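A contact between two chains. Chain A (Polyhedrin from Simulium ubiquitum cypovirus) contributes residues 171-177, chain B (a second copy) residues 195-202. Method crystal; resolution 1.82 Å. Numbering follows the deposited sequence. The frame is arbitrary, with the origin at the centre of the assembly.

Chain A, residues 171-177: LKFKFPS
Chain B (195-202) IQNNIIIR

Two copies of the polyhedrin meet here, an extended strand of chain A (171-176, entering from earlier in the chain) lying against a segment of chain B that leaves a helix after Asn B197, passes through a loop and enters a strand at Ile B201. The end-to-end directions, CA 172 to 176 against CA 196 to 201, differ by 163°, so the segments run nearly antiparallel. The register is set by Lys A172 CA to Ile B199 CA at 7.9 Å and Lys A174 CA to Gln B196 CA at 7.1 Å. No backbone-to-backbone hydrogen bond crosses at this spacing; the contact is made by side chains packing on side chains and on backbone carbonyls, and by waters, and it buries 367 Å² summed over both sides.

The stretch opens, already within the strand, with Leu A171 (phi/psi -147/138; chi1 t, chi2 p), whose CA-to-CB bond points away from chain B. The alternation expected of a strand then brings Lys A172 (-137/139) toward it. Its t, t, p, t side chain lays its aliphatic part along two isoleucines: Lys A172 CG is 3.6 Å from Ile B199 CD1, and Lys A172 CD is 3.9 Å from Ile B201 CD1. Ile B199 (-95/100) has chi1 m and chi2 t; Ile B201 (-77/123) has m for both. Beyond these carbons, Lys A172 NZ donates to water 1 at 3.3 Å, and this water lies 2.9 Å from Ile B199 O, linking the ammonium group to the chain B backbone.

Phe A173 (-148/159; chi1 p, chi2 88°) points away, yet its backbone still takes part: Phe A173 O lies 3.3 Å from Ile B199 CD1, a packing contact with a methyl group.

Lys A174 (-148/121) again points toward chain B. Its chi1 is t, chi2 lies between wells at -132°, chi3 is m and chi4 is t. Lys A174 CG packs 3.8 Å from Gln B196 O, and Lys A174 CD is 4.0 Å from Gln B196 OE1. At the tip, Lys A174 NZ gives a weak hydrogen bond of 3.2 Å to Asn B197 OD1. Asn B197 (-84/-22; chi1 -89°, chi2 8°) directs its CA-to-CB bond away, but the end of its side chain comes nearer. A second polar link, made of two shorter bonds, runs through water 2, which accepts from Lys A174 NZ at 2.6 Å and donates to Gln B196 OE1 at 2.7 Å.

Phe A175 (-127/94; chi1 m, chi2 -86°) turns away and has no area covered by the chain B stretch. Pro A176 (-93/149, C-gamma endo) faces Gln B196, with Pro A176 CB 3.3 Å from Gln B196 NE2. Gln B196 (-77/-24; m, t, chi3 -19°) thus reaches along the strand from Lys A174 to Pro A176. Ser A177 (-69/152; chi1 m) points sideways and ends the stretch without contact.

On chain B, Asn B198 (-82/77) is the first residue to leave helical phi/psi. Asn B198 N makes a weak 3.5 Å hydrogen bond to Ile B195 O, while Ile B199 N binds Asn B197 O at 2.8 Å.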

# COMPACT_ATOMS: atom_id res chain seq x y z
N LEU A 171 1.98 -9.94 -12.12
CA LEU A 171 2.17 -10.88 -11.01
C LEU A 171 1.37 -10.52 -9.76
O LEU A 171 1.29 -9.35 -9.38
CB LEU A 171 3.66 -10.95 -10.66
CG LEU A 171 4.09 -12.04 -9.68
CD1 LEU A 171 4.04 -13.41 -10.34
CD2 LEU A 171 5.49 -11.76 -9.15
N LYS A 172 0.78 -11.53 -9.14
CA LYS A 172 0.09 -11.37 -7.86
C LYS A 172 0.47 -12.56 -6.97
O LYS A 172 0.54 -13.69 -7.45
CB LYS A 172 -1.43 -11.32 -8.06
CG LYS A 172 -2.20 -10.79 -6.85
CD LYS A 172 -3.68 -10.54 -7.17
CE LYS A 172 -4.46 -11.85 -7.26
NZ LYS A 172 -5.92 -11.62 -7.49
N PHE A 173 0.72 -12.30 -5.69
CA PHE A 173 1.21 -13.37 -4.81
C PHE A 173 0.75 -13.24 -3.36
O PHE A 173 0.39 -12.16 -2.90
CB PHE A 173 2.74 -13.42 -4.85
CG PHE A 173 3.39 -12.09 -4.60
CD1 PHE A 173 3.69 -11.67 -3.32
CD2 PHE A 173 3.71 -11.26 -5.66
CE1 PHE A 173 4.29 -10.45 -3.09
CE2 PHE A 173 4.32 -10.03 -5.45
CZ PHE A 173 4.61 -9.63 -4.16
N LYS A 174 0.79 -14.37 -2.66
CA LYS A 174 0.41 -14.43 -1.25
C LYS A 174 1.24 -15.50 -0.54
O LYS A 174 1.21 -16.67 -0.93
CB LYS A 174 -1.07 -14.76 -1.10
CG LYS A 174 -1.58 -14.69 0.33
CD LYS A 174 -2.40 -15.92 0.71
CE LYS A 174 -3.71 -16.00 -0.07
NZ LYS A 174 -4.68 -16.89 0.61
N PHE A 175 1.99 -15.10 0.48
CA PHE A 175 2.76 -16.03 1.29
C PHE A 175 2.42 -15.85 2.77
O PHE A 175 3.00 -15.00 3.43
CB PHE A 175 4.26 -15.81 1.08
CG PHE A 175 4.70 -15.95 -0.35
CD1 PHE A 175 5.03 -17.19 -0.88
CD2 PHE A 175 4.79 -14.83 -1.17
CE1 PHE A 175 5.42 -17.31 -2.20
CE2 PHE A 175 5.19 -14.95 -2.49
CZ PHE A 175 5.50 -16.19 -3.00
N PRO A 176 1.46 -16.64 3.28
CA PRO A 176 0.96 -16.47 4.64
C PRO A 176 1.68 -17.33 5.68
O PRO A 176 2.15 -18.43 5.36
CB PRO A 176 -0.50 -16.91 4.51
CG PRO A 176 -0.46 -17.99 3.47
CD PRO A 176 0.70 -17.67 2.54
N SER A 177 1.76 -16.83 6.91
CA SER A 177 2.41 -17.55 8.00
C SER A 177 1.62 -18.79 8.40
O SER A 177 0.39 -18.84 8.23
CB SER A 177 2.54 -16.66 9.23
OG SER A 177 3.03 -15.37 8.90
N ILE B 195 -8.85 -11.15 4.34
CA ILE B 195 -7.74 -10.23 4.53
C ILE B 195 -6.57 -10.54 3.60
O ILE B 195 -6.02 -9.64 2.96
CB ILE B 195 -7.24 -10.25 5.99
CG1 ILE B 195 -8.29 -9.63 6.91
CG2 ILE B 195 -5.92 -9.50 6.11
CD1 ILE B 195 -8.06 -9.92 8.38
N GLN B 196 -6.20 -11.81 3.52
CA GLN B 196 -5.02 -12.21 2.75
C GLN B 196 -5.30 -12.24 1.25
O GLN B 196 -4.38 -12.12 0.45
CB GLN B 196 -4.53 -13.59 3.22
CG GLN B 196 -4.01 -13.59 4.65
CD GLN B 196 -3.46 -14.94 5.06
OE1 GLN B 196 -3.76 -15.96 4.45
NE2 GLN B 196 -2.65 -14.95 6.11
N ASN B 197 -6.57 -12.38 0.88
CA ASN B 197 -6.94 -12.39 -0.54
C ASN B 197 -7.11 -10.99 -1.11
O ASN B 197 -7.03 -10.80 -2.32
CB ASN B 197 -8.23 -13.18 -0.75
CG ASN B 197 -7.99 -14.65 -1.01
OD1 ASN B 197 -6.86 -15.14 -0.89
ND2 ASN B 197 -9.04 -15.37 -1.36
N ASN B 198 -7.36 -10.01 -0.25
CA ASN B 198 -7.64 -8.67 -0.75
C ASN B 198 -6.36 -7.91 -1.09
O ASN B 198 -5.90 -7.05 -0.34
CB ASN B 198 -8.51 -7.87 0.22
CG ASN B 198 -9.31 -6.80 -0.49
OD1 ASN B 198 -10.10 -7.10 -1.39
ND2 ASN B 198 -9.11 -5.54 -0.10
N ILE B 199 -5.79 -8.27 -2.23
CA ILE B 199 -4.67 -7.56 -2.82
C ILE B 199 -5.25 -6.57 -3.82
O ILE B 199 -5.62 -6.94 -4.94
CB ILE B 199 -3.72 -8.53 -3.52
CG1 ILE B 199 -3.30 -9.65 -2.56
CG2 ILE B 199 -2.50 -7.79 -4.05
CD1 ILE B 199 -2.63 -10.82 -3.24
N ILE B 200 -5.35 -5.31 -3.40
CA ILE B 200 -5.98 -4.28 -4.22
C ILE B 200 -5.01 -3.84 -5.32
O ILE B 200 -4.03 -3.14 -5.05
CB ILE B 200 -6.40 -3.08 -3.36
CG1 ILE B 200 -7.28 -3.55 -2.20
CG2 ILE B 200 -7.13 -2.05 -4.20
CD1 ILE B 200 -7.48 -2.51 -1.12
N ILE B 201 -5.29 -4.26 -6.55
CA ILE B 201 -4.44 -3.92 -7.67
C ILE B 201 -4.69 -2.49 -8.13
O ILE B 201 -5.82 -2.12 -8.46
CB ILE B 201 -4.68 -4.85 -8.88
CG1 ILE B 201 -4.57 -6.32 -8.47
CG2 ILE B 201 -3.68 -4.54 -10.00
CD1 ILE B 201 -3.22 -6.71 -7.93
N ARG B 202 -3.64 -1.68 -8.13
CA ARG B 202 -3.68 -0.36 -8.75
C ARG B 202 -2.82 -0.42 -10.01
O ARG B 202 -1.60 -0.30 -9.93
CB ARG B 202 -3.14 0.71 -7.80
CG ARG B 202 -3.33 2.15 -8.27
CD ARG B 202 -2.60 3.11 -7.34
NE ARG B 202 -2.89 4.52 -7.61
CZ ARG B 202 -2.18 5.30 -8.43
NH1 ARG B 202 -1.14 4.81 -9.09
NH2 ARG B 202 -2.52 6.57 -8.59
O HOH W 1 -7.01 -8.59 -6.81
O HOH W 2 -5.86 -16.74 2.91